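Local coordinates for lantibiotic dehydratase (Microbispora corallina, PDB 5EHK), which probably dehydrates serine and threonine residues of the NAI-107 precursor peptide, using glutamyl-tRNA, during lantibiotic biosynthesis, at residues Glu952-Asp963 against Trp1017-Trp1027; Leu937-Tyr948 against Asp1033-Leu1043. All coordinates share one frame; numbering follows the deposited sequence.

Contact 1. Residues Glu952-Asp963 against Trp1017-Trp1027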
loop_
_atom_site.group_PDB
_atom_site.type_symbol
_atom_site.label_atom_id
_atom_site.label_comp_id
_atom_site.label_asym_id
_atom_site.label_seq_id
_atom_site.Cartn_x
_atom_site.Cartn_y
_atom_site.Cartn_z
ATOM N N GLU A 952 5.830 -20.729 -28.572
ATOM C CA GLU A 952 6.311 -21.909 -29.260
ATOM C C GLU A 952 7.831 -21.931 -29.339
ATOM O O GLU A 952 8.455 -22.887 -28.888
ATOM C CB GLU A 952 5.674 -22.034 -30.650
ATOM C CG GLU A 952 4.295 -22.694 -30.608
ATOM C CD GLU A 952 3.485 -22.460 -31.865
ATOM O OE1 GLU A 952 3.666 -21.400 -32.508
ATOM O OE2 GLU A 952 2.686 -23.352 -32.223
ATOM N N VAL A 953 8.430 -20.873 -29.871
ATOM C CA VAL A 953 9.878 -20.861 -30.035
ATOM C C VAL A 953 10.555 -20.938 -28.665
ATOM O O VAL A 953 11.646 -21.493 -28.549
ATOM C CB VAL A 953 10.383 -19.659 -30.860
ATOM C CG1 VAL A 953 9.554 -19.523 -32.139
ATOM C CG2 VAL A 953 10.320 -18.384 -30.049
ATOM N N THR A 954 9.894 -20.415 -27.627
ATOM C CA THR A 954 10.428 -20.497 -26.264
ATOM C C THR A 954 10.366 -21.924 -25.727
ATOM O O THR A 954 11.324 -22.400 -25.110
ATOM C CB THR A 954 9.763 -19.499 -25.301
ATOM O OG1 THR A 954 9.950 -18.169 -25.804
ATOM C CG2 THR A 954 10.402 -19.565 -23.905
ATOM N N ALA A 955 9.241 -22.598 -25.957
ATOM C CA ALA A 955 9.115 -24.015 -25.622
ATOM C C ALA A 955 10.191 -24.810 -26.365
ATOM O O ALA A 955 10.915 -25.611 -25.774
ATOM C CB ALA A 955 7.742 -24.521 -26.016
ATOM N N ILE A 956 10.317 -24.541 -27.659
ATOM C CA ILE A 956 11.357 -25.140 -28.460
ATOM C C ILE A 956 12.714 -24.854 -27.845
ATOM O O ILE A 956 13.533 -25.752 -27.714
ATOM C CB ILE A 956 11.309 -24.614 -29.897
ATOM C CG1 ILE A 956 9.993 -25.009 -30.557
ATOM C CG2 ILE A 956 12.485 -25.120 -30.710
ATOM C CD1 ILE A 956 9.799 -24.358 -31.912
ATOM N N SER A 957 12.930 -23.616 -27.417
ATOM C CA SER A 957 14.215 -23.231 -26.839
ATOM C C SER A 957 14.468 -23.926 -25.493
ATOM O O SER A 957 15.577 -24.385 -25.238
ATOM C CB SER A 957 14.330 -21.712 -26.713
ATOM O OG SER A 957 15.672 -21.304 -26.534
ATOM N N ALA A 958 13.449 -24.052 -24.652
ATOM C CA ALA A 958 13.629 -24.781 -23.396
ATOM C C ALA A 958 14.043 -26.224 -23.633
ATOM O O ALA A 958 15.036 -26.701 -23.064
ATOM C CB ALA A 958 12.400 -24.744 -22.578
ATOM N N ALA A 959 13.288 -26.914 -24.485
ATOM C CA ALA A 959 13.508 -28.338 -24.709
ATOM C C ALA A 959 14.859 -28.586 -25.348
ATOM O O ALA A 959 15.547 -29.567 -25.028
ATOM C CB ALA A 959 12.415 -28.903 -25.568
ATOM N N ALA A 960 15.246 -27.670 -26.229
ATOM C CA ALA A 960 16.536 -27.759 -26.898
ATOM C C ALA A 960 17.699 -27.585 -25.913
ATOM O O ALA A 960 18.744 -28.236 -26.066
ATOM C CB ALA A 960 16.625 -26.738 -28.007
ATOM N N LEU A 961 17.528 -26.714 -24.915
ATOM C CA LEU A 961 18.555 -26.555 -23.893
ATOM C C LEU A 961 18.665 -27.799 -23.018
ATOM O O LEU A 961 19.761 -28.283 -22.763
ATOM C CB LEU A 961 18.314 -25.303 -23.040
ATOM C CG LEU A 961 19.457 -24.805 -22.142
ATOM C CD1 LEU A 961 19.396 -23.291 -22.015
ATOM C CD2 LEU A 961 19.418 -25.434 -20.753
ATOM N N ALA A 962 17.521 -28.298 -22.549
ATOM C CA ALA A 962 17.462 -29.537 -21.771
ATOM C C ALA A 962 18.153 -30.696 -22.467
ATOM O O ALA A 962 18.905 -31.423 -21.813
ATOM C CB ALA A 962 16.032 -29.901 -21.450
ATOM N N ASP A 963 17.893 -30.874 -23.774
ATOM C CA ASP A 963 18.567 -31.912 -24.565
ATOM C C ASP A 963 20.045 -31.645 -24.462
ATOM O O ASP A 963 20.808 -32.516 -24.086
ATOM C CB ASP A 963 18.139 -31.907 -26.054
ATOM C CG ASP A 963 18.476 -33.243 -26.802
ATOM O OD1 ASP A 963 17.827 -34.273 -26.516
ATOM O OD2 ASP A 963 19.350 -33.278 -27.697
ATOM N N TRP A 1017 1.549 -30.604 -29.381
ATOM C CA TRP A 1017 2.796 -30.293 -28.707
ATOM C C TRP A 1017 3.793 -31.435 -28.710
ATOM O O TRP A 1017 5.003 -31.214 -28.788
ATOM C CB TRP A 1017 2.500 -29.787 -27.300
ATOM C CG TRP A 1017 1.644 -28.560 -27.350
ATOM C CD1 TRP A 1017 0.383 -28.427 -26.870
ATOM C CD2 TRP A 1017 1.989 -27.295 -27.933
ATOM N NE1 TRP A 1017 -0.086 -27.158 -27.109
ATOM C CE2 TRP A 1017 0.882 -26.442 -27.760
ATOM C CE3 TRP A 1017 3.126 -26.802 -28.581
ATOM C CZ2 TRP A 1017 0.875 -25.122 -28.211
ATOM C CZ3 TRP A 1017 3.120 -25.493 -29.024
ATOM C CH2 TRP A 1017 2.001 -24.668 -28.838
ATOM N N GLN A 1018 3.290 -32.657 -28.627
ATOM C CA GLN A 1018 4.157 -33.817 -28.723
ATOM C C GLN A 1018 4.820 -33.871 -30.093
ATOM O O GLN A 1018 5.992 -34.226 -30.215
ATOM C CB GLN A 1018 3.347 -35.078 -28.487
ATOM C CG GLN A 1018 2.945 -35.270 -27.051
ATOM C CD GLN A 1018 1.802 -36.244 -26.920
ATOM O OE1 GLN A 1018 1.660 -37.164 -27.728
ATOM N NE2 GLN A 1018 0.973 -36.048 -25.899
ATOM N N LYS A 1019 4.069 -33.494 -31.120
ATOM C CA LYS A 1019 4.567 -33.562 -32.492
ATOM C C LYS A 1019 5.556 -32.446 -32.798
ATOM O O LYS A 1019 6.517 -32.643 -33.542
ATOM C CB LYS A 1019 3.398 -33.522 -33.482
ATOM C CG LYS A 1019 2.516 -34.775 -33.486
ATOM C CD LYS A 1019 1.239 -34.534 -34.290
ATOM C CE LYS A 1019 1.534 -34.160 -35.743
ATOM N NZ LYS A 1019 0.277 -33.955 -36.523
ATOM N N LEU A 1020 5.310 -31.277 -32.212
ATOM C CA LEU A 1020 6.151 -30.097 -32.421
ATOM C C LEU A 1020 7.439 -30.161 -31.587
ATOM O O LEU A 1020 8.543 -30.031 -32.117
ATOM C CB LEU A 1020 5.366 -28.819 -32.104
ATOM C CG LEU A 1020 5.992 -27.466 -32.435
ATOM C CD1 LEU A 1020 6.109 -27.318 -33.921
ATOM C CD2 LEU A 1020 5.174 -26.331 -31.857
ATOM N N ILE A 1021 7.290 -30.356 -30.282
ATOM C CA ILE A 1021 8.422 -30.305 -29.374
ATOM C C ILE A 1021 8.963 -31.700 -29.119
ATOM O O ILE A 1021 8.612 -32.331 -28.127
ATOM C CB ILE A 1021 8.027 -29.621 -28.043
ATOM C CG1 ILE A 1021 7.374 -28.263 -28.314
ATOM C CG2 ILE A 1021 9.235 -29.445 -27.132
ATOM C CD1 ILE A 1021 6.562 -27.761 -27.163
ATOM N N ASP A 1022 9.841 -32.157 -30.012
ATOM C CA ASP A 1022 10.358 -33.533 -29.992
ATOM C C ASP A 1022 11.874 -33.597 -30.223
ATOM O O ASP A 1022 12.348 -34.029 -31.285
ATOM C CB ASP A 1022 9.617 -34.381 -31.041
ATOM C CG ASP A 1022 10.018 -35.862 -31.018
ATOM O OD1 ASP A 1022 10.648 -36.323 -30.029
ATOM O OD2 ASP A 1022 9.691 -36.555 -32.014
ATOM N N PRO A 1023 12.640 -33.168 -29.216
ATOM C CA PRO A 1023 14.094 -33.154 -29.357
ATOM C C PRO A 1023 14.624 -34.573 -29.435
ATOM O O PRO A 1023 15.470 -34.850 -30.280
ATOM C CB PRO A 1023 14.574 -32.472 -28.067
ATOM C CG PRO A 1023 13.324 -31.904 -27.422
ATOM C CD PRO A 1023 12.207 -32.770 -27.869
ATOM N N THR A 1024 14.127 -35.456 -28.573
ATOM C CA THR A 1024 14.624 -36.834 -28.532
ATOM C C THR A 1024 14.413 -37.547 -29.863
ATOM O O THR A 1024 15.252 -38.333 -30.289
ATOM C CB THR A 1024 13.973 -37.649 -27.395
ATOM O OG1 THR A 1024 13.941 -36.858 -26.199
ATOM C CG2 THR A 1024 14.763 -38.921 -27.134
ATOM N N GLY A 1025 13.316 -37.222 -30.542
ATOM C CA GLY A 1025 13.030 -37.796 -31.841
ATOM C C GLY A 1025 13.740 -37.137 -33.012
ATOM O O GLY A 1025 13.479 -37.498 -34.156
ATOM N N GLY A 1026 14.617 -36.169 -32.741
ATOM C CA GLY A 1026 15.387 -35.495 -33.780
ATOM C C GLY A 1026 14.696 -34.279 -34.394
ATOM O O GLY A 1026 15.177 -33.730 -35.395
ATOM N N TRP A 1027 13.593 -33.845 -33.770
ATOM C CA TRP A 1027 12.834 -32.659 -34.183
ATOM C C TRP A 1027 12.238 -32.781 -35.583
ATOM O O TRP A 1027 12.425 -31.878 -36.415
ATOM C CB TRP A 1027 13.712 -31.387 -34.151
ATOM C CG TRP A 1027 14.138 -30.871 -32.782
ATOM C CD1 TRP A 1027 15.384 -30.962 -32.216
ATOM C CD2 TRP A 1027 13.324 -30.163 -31.841
ATOM N NE1 TRP A 1027 15.386 -30.367 -30.977
ATOM C CE2 TRP A 1027 14.136 -29.868 -30.723
ATOM C CE3 TRP A 1027 11.986 -29.766 -31.826
ATOM C CZ2 TRP A 1027 13.651 -29.187 -29.606
ATOM C CZ3 TRP A 1027 11.505 -29.092 -30.714
ATOM C CH2 TRP A 1027 12.333 -28.810 -29.621
#
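Ile-1021 and Trp-1027 lean on the alanine-rich side of helix 950-965. Ile-1021 is where the chain leaves helix 1014-1020, and its CB points toward helix 950-965. From CB, Ile-1021 CG2 meets Ala-959 CB at 3.6 Å. Through CG1, Ile-1021 CD1 meets Ala-955 CB at 3.6 Å. CG2 lies anti to the backbone N and CG1 anti to the carbonyl carbon (chi1 -52°), which splits the two branches between alanines one helical turn apart. Pro-1023 adds its CG to Ala-959 CB at 3.6 Å. The ring of Trp-1027 brings CH2 to Ile-956 CG2 at 3.9 Å, and its edge faces Ala-960 N. One face of this ring lies on Pro-1023 CA, within its own segment. The turn from Pro-1023 to Gly-1026 is type I, and Asp-1022 OD1 accepts from Gly-1025 N in an Asx motif. At the other end, Glu-952 CG sits at the edge of the Trp-1017 ring, 3.4 Å from CZ3. Glu-952 OE1 instead accepts from Thr-949 N. No hydrogen bond joins the two segments, so the contact rests mainly on apolar packing. The small alanine side chains are consistent with the close approach of the chain after helix 1014-1020.

Contact 2. Residues Leu937-Tyr948 against Asp1033-Leu1043; sequences LLRLTRRAGFRY and DEDGCQVLAAL
Arg-947 and Asp-1033 carry the closer of two salt bridges. Arg-947 NE is 2.6 Å from Asp-1033 OD2, and the carboxylate lies over one face of the guanidinium, the two planes 78° apart. The second is longer. Arg-943 NH2 stands 3.4 Å from Asp-1035 OD2, which is at the edge of the guanidinium. Asp-1035 OD2 also accepts a hydrogen bond from Arg-947 N at 3.0 Å, with an N-H...O angle of 155°. The Tyr-948 ring edge faces Gly-1036 N, with Tyr-948 CE2 3.4 Å away.

Asp-1033 is the N-cap of helix 1034-1042, its OD1 accepting from Asp-1035 N. That helix runs nearly antiparallel to the 937-942 end of helix 920-942, with 160° between these short segments. The chain after helix 920-942 makes a type II turn from Arg-943 to Phe-946, with Gly-945 at positive phi.

Apolar contacts join the two segments. Phe-946 CG is anti to the backbone N, which directs the ring to Val-1039. Phe-946 CZ abuts Val-1039 CG2 at 3.6 Å, at the ring edge. The Leu-937 fork divides its methyls, CD2 to Ala-1042 CB at 4.0 Å and CD1 to Leu-1043 CD2 at 4.1 Å. Leu-940 CD1 rests on Gln-1038 CB at 3.8 Å.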
loop_
_atom_site.group_PDB
_atom_site.type_symbol
_atom_site.label_atom_id
_atom_site.label_comp_id
_atom_site.label_asym_id
_atom_site.label_seq_id
_atom_site.Cartn_x
_atom_site.Cartn_y
_atom_site.Cartn_z
ATOM N N LEU A 937 15.720 -15.173 -32.671
ATOM C CA LEU A 937 14.362 -15.665 -32.620
ATOM C C LEU A 937 13.345 -14.510 -32.657
ATOM O O LEU A 937 12.346 -14.557 -33.385
ATOM C CB LEU A 937 14.181 -16.517 -31.369
ATOM C CG LEU A 937 14.950 -17.838 -31.334
ATOM C CD1 LEU A 937 14.686 -18.597 -30.051
ATOM C CD2 LEU A 937 14.607 -18.722 -32.532
ATOM N N LEU A 938 13.619 -13.457 -31.898
ATOM C CA LEU A 938 12.733 -12.305 -31.891
ATOM C C LEU A 938 12.666 -11.677 -33.273
ATOM O O LEU A 938 11.612 -11.203 -33.683
ATOM C CB LEU A 938 13.186 -11.279 -30.852
ATOM C CG LEU A 938 12.905 -11.678 -29.403
ATOM C CD1 LEU A 938 13.689 -10.800 -28.432
ATOM C CD2 LEU A 938 11.404 -11.615 -29.112
ATOM N N ARG A 939 13.799 -11.670 -33.978
ATOM C CA ARG A 939 13.867 -11.099 -35.316
ATOM C C ARG A 939 13.079 -11.936 -36.333
ATOM O O ARG A 939 12.461 -11.381 -37.243
ATOM C CB ARG A 939 15.311 -10.907 -35.768
ATOM C CG ARG A 939 16.033 -9.781 -35.077
ATOM C CD ARG A 939 17.515 -9.756 -35.446
ATOM N NE ARG A 939 17.664 -9.430 -36.856
ATOM C CZ ARG A 939 17.829 -8.196 -37.317
ATOM N NH1 ARG A 939 17.916 -7.183 -36.461
ATOM N NH2 ARG A 939 17.928 -7.983 -38.629
ATOM N N LEU A 940 13.088 -13.258 -36.178
ATOM C CA LEU A 940 12.239 -14.101 -37.025
ATOM C C LEU A 940 10.793 -13.744 -36.731
ATOM O O LEU A 940 9.972 -13.564 -37.633
ATOM C CB LEU A 940 12.461 -15.595 -36.770
ATOM C CG LEU A 940 13.824 -16.184 -37.133
ATOM C CD1 LEU A 940 13.889 -17.679 -36.815
ATOM C CD2 LEU A 940 14.169 -15.917 -38.595
ATOM N N THR A 941 10.497 -13.644 -35.445
ATOM C CA THR A 941 9.134 -13.438 -34.952
ATOM C C THR A 941 8.452 -12.122 -35.428
ATOM O O THR A 941 7.225 -12.045 -35.514
ATOM C CB THR A 941 9.132 -13.642 -33.423
ATOM O OG1 THR A 941 8.589 -14.935 -33.136
ATOM C CG2 THR A 941 8.398 -12.555 -32.684
ATOM N N ARG A 942 9.251 -11.110 -35.766
ATOM C CA ARG A 942 8.705 -9.875 -36.315
ATOM C C ARG A 942 8.060 -10.124 -37.676
ATOM O O ARG A 942 7.062 -9.491 -38.016
ATOM C CB ARG A 942 9.794 -8.800 -36.461
ATOM C CG ARG A 942 9.382 -7.566 -37.289
ATOM C CD ARG A 942 10.560 -6.625 -37.573
ATOM N NE ARG A 942 10.827 -5.768 -36.431
ATOM C CZ ARG A 942 11.908 -5.009 -36.298
ATOM N NH1 ARG A 942 12.825 -4.982 -37.257
ATOM N NH2 ARG A 942 12.077 -4.280 -35.192
ATOM N N ARG A 943 8.618 -11.059 -38.445
ATOM C CA ARG A 943 8.194 -11.214 -39.834
ATOM C C ARG A 943 6.739 -11.607 -39.926
ATOM O O ARG A 943 6.269 -12.482 -39.195
ATOM C CB ARG A 943 9.031 -12.240 -40.604
ATOM C CG ARG A 943 8.667 -12.265 -42.101
ATOM C CD ARG A 943 9.421 -13.332 -42.891
ATOM N NE ARG A 943 8.973 -14.688 -42.557
ATOM C CZ ARG A 943 7.846 -15.244 -43.000
ATOM N NH1 ARG A 943 7.034 -14.568 -43.806
ATOM N NH2 ARG A 943 7.527 -16.480 -42.638
ATOM N N ALA A 944 6.031 -10.942 -40.831
ATOM C CA ALA A 944 4.646 -11.273 -41.100
ATOM C C ALA A 944 4.590 -12.665 -41.734
ATOM O O ALA A 944 5.241 -12.921 -42.755
ATOM C CB ALA A 944 4.024 -10.220 -42.023
ATOM N N GLY A 945 3.868 -13.581 -41.095
ATOM C CA GLY A 945 3.727 -14.905 -41.662
ATOM C C GLY A 945 4.516 -15.995 -40.972
ATOM O O GLY A 945 4.268 -17.186 -41.211
ATOM N N PHE A 946 5.489 -15.597 -40.154
ATOM C CA PHE A 946 6.246 -16.568 -39.362
ATOM C C PHE A 946 5.245 -17.409 -38.586
ATOM O O PHE A 946 4.395 -16.875 -37.871
ATOM C CB PHE A 946 7.263 -15.884 -38.436
ATOM C CG PHE A 946 8.198 -16.842 -37.754
ATOM C CD1 PHE A 946 9.174 -17.509 -38.465
ATOM C CD2 PHE A 946 8.098 -17.071 -36.397
ATOM C CE1 PHE A 946 10.018 -18.395 -37.840
ATOM C CE2 PHE A 946 8.945 -17.953 -35.771
ATOM C CZ PHE A 946 9.909 -18.615 -36.498
ATOM N N ARG A 947 5.334 -18.720 -38.759
ATOM C CA ARG A 947 4.263 -19.603 -38.324
ATOM C C ARG A 947 4.166 -19.667 -36.823
ATOM O O ARG A 947 3.071 -19.679 -36.259
ATOM C CB ARG A 947 4.497 -21.007 -38.858
ATOM C CG ARG A 947 5.227 -21.048 -40.190
ATOM C CD ARG A 947 4.763 -22.229 -40.988
ATOM N NE ARG A 947 4.304 -23.275 -40.077
ATOM C CZ ARG A 947 3.623 -24.351 -40.450
ATOM N NH1 ARG A 947 3.322 -24.533 -41.735
ATOM N NH2 ARG A 947 3.247 -25.243 -39.533
ATOM N N TYR A 948 5.323 -19.668 -36.177
ATOM C CA TYR A 948 5.395 -19.977 -34.764
ATOM C C TYR A 948 5.271 -18.745 -33.873
ATOM O O TYR A 948 5.759 -17.664 -34.194
ATOM C CB TYR A 948 6.695 -20.713 -34.483
ATOM C CG TYR A 948 6.870 -21.958 -35.309
ATOM C CD1 TYR A 948 6.156 -23.116 -35.025
ATOM C CD2 TYR A 948 7.753 -21.977 -36.373
ATOM C CE1 TYR A 948 6.323 -24.259 -35.781
ATOM C CE2 TYR A 948 7.924 -23.112 -37.139
ATOM C CZ TYR A 948 7.209 -24.251 -36.839
ATOM O OH TYR A 948 7.393 -25.381 -37.605
ATOM N N ASP A 1033 9.165 -27.721 -41.792
ATOM C CA ASP A 1033 8.917 -26.296 -41.977
ATOM C C ASP A 1033 10.207 -25.546 -42.314
ATOM O O ASP A 1033 11.270 -25.886 -41.803
ATOM C CB ASP A 1033 8.362 -25.775 -40.658
ATOM C CG ASP A 1033 7.445 -24.604 -40.830
ATOM O OD1 ASP A 1033 7.569 -23.877 -41.840
ATOM O OD2 ASP A 1033 6.593 -24.416 -39.936
ATOM N N GLU A 1034 10.128 -24.543 -43.188
ATOM C CA GLU A 1034 11.278 -23.673 -43.438
ATOM C C GLU A 1034 11.495 -22.801 -42.206
ATOM O O GLU A 1034 12.625 -22.596 -41.761
ATOM C CB GLU A 1034 11.098 -22.823 -44.698
ATOM C CG GLU A 1034 12.307 -21.954 -45.031
ATOM C CD GLU A 1034 12.183 -21.233 -46.380
ATOM O OE1 GLU A 1034 11.152 -21.418 -47.070
ATOM O OE2 GLU A 1034 13.119 -20.482 -46.753
ATOM N N ASP A 1035 10.396 -22.290 -41.657
ATOM C CA ASP A 1035 10.448 -21.519 -40.426
ATOM C C ASP A 1035 11.018 -22.348 -39.274
ATOM O O ASP A 1035 11.804 -21.840 -38.471
ATOM C CB ASP A 1035 9.060 -20.997 -40.054
ATOM C CG ASP A 1035 8.601 -19.857 -40.950
ATOM O OD1 ASP A 1035 9.295 -19.549 -41.946
ATOM O OD2 ASP A 1035 7.549 -19.257 -40.641
ATOM N N GLY A 1036 10.626 -23.618 -39.198
ATOM C CA GLY A 1036 11.075 -24.491 -38.126
ATOM C C GLY A 1036 12.571 -24.727 -38.157
ATOM O O GLY A 1036 13.222 -24.887 -37.114
ATOM N N CYS A 1037 13.117 -24.768 -39.368
ATOM C CA CYS A 1037 14.549 -24.920 -39.558
ATOM C C CYS A 1037 15.289 -23.694 -39.050
ATOM O O CYS A 1037 16.310 -23.810 -38.375
ATOM C CB CYS A 1037 14.865 -25.168 -41.035
ATOM S SG CYS A 1037 14.671 -26.892 -41.485
ATOM N N GLN A 1038 14.761 -22.515 -39.376
ATOM C CA GLN A 1038 15.393 -21.272 -38.981
ATOM C C GLN A 1038 15.380 -21.119 -37.466
ATOM O O GLN A 1038 16.230 -20.441 -36.882
ATOM C CB GLN A 1038 14.751 -20.069 -39.662
ATOM C CG GLN A 1038 15.217 -19.803 -41.081
ATOM C CD GLN A 1038 14.574 -18.545 -41.678
ATOM O OE1 GLN A 1038 13.347 -18.375 -41.669
ATOM N NE2 GLN A 1038 15.411 -17.642 -42.167
ATOM N N VAL A 1039 14.404 -21.748 -36.833
ATOM C CA VAL A 1039 14.351 -21.753 -35.392
ATOM C C VAL A 1039 15.506 -22.558 -34.851
ATOM O O VAL A 1039 16.247 -22.090 -33.984
ATOM C CB VAL A 1039 13.041 -22.331 -34.894
ATOM C CG1 VAL A 1039 13.097 -22.521 -33.411
ATOM C CG2 VAL A 1039 11.903 -21.385 -35.245
ATOM N N LEU A 1040 15.697 -23.756 -35.391
ATOM C CA LEU A 1040 16.758 -24.628 -34.882
ATOM C C LEU A 1040 18.174 -24.115 -35.174
ATOM O O LEU A 1040 19.071 -24.293 -34.349
ATOM C CB LEU A 1040 16.582 -26.067 -35.373
ATOM C CG LEU A 1040 15.359 -26.829 -34.851
ATOM C CD1 LEU A 1040 15.471 -28.305 -35.209
ATOM C CD2 LEU A 1040 15.179 -26.663 -33.361
ATOM N N ALA A 1041 18.374 -23.488 -36.330
ATOM C CA ALA A 1041 19.689 -22.943 -36.670
ATOM C C ALA A 1041 20.079 -21.868 -35.659
ATOM O O ALA A 1041 21.216 -21.833 -35.170
ATOM C CB ALA A 1041 19.688 -22.352 -38.068
ATOM N N ALA A 1042 19.118 -21.014 -35.320
ATOM C CA ALA A 1042 19.373 -19.909 -34.412
ATOM C C ALA A 1042 19.765 -20.380 -33.006
ATOM O O ALA A 1042 20.299 -19.604 -32.229
ATOM C CB ALA A 1042 18.160 -18.988 -34.352
ATOM N N LEU A 1043 19.519 -21.656 -32.709
ATOM C CA LEU A 1043 19.840 -22.276 -31.420
ATOM C C LEU A 1043 21.098 -23.147 -31.389
ATOM O O LEU A 1043 21.387 -23.765 -30.370
ATOM C CB LEU A 1043 18.681 -23.154 -30.959
ATOM C CG LEU A 1043 17.338 -22.520 -30.684
ATOM C CD1 LEU A 1043 16.355 -23.628 -30.439
ATOM C CD2 LEU A 1043 17.426 -21.652 -29.471
#

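In the fold
Both contacts lie in the C-terminal family region, with centres about 14 Å apart. Contact 1 is the more buried. It joins helix 950-965 to the end of helix 1014-1020 and the turn after it. Contact 2 is partly exposed and mixes apolar packing with charged pairs at the N-terminal end of helix 1034-1042. Helix 920-942 and helix 950-965 follow each other in the chain, and helix 1034-1042 comes soon after the 1017-1027 segment. The contacts meet directly. Ile-956 packs on Val-1039, Leu-1020 on Tyr-948, and Trp-1027 on Leu-1040. Leu-1030 of helix 1028-1032 touches both, at Ile-956 and Leu-1020 in contact 1 and at Tyr-948 and Leu-1040 in contact 2. Helices 1068-1085 and 1090-1109 also pack against helix 950-965.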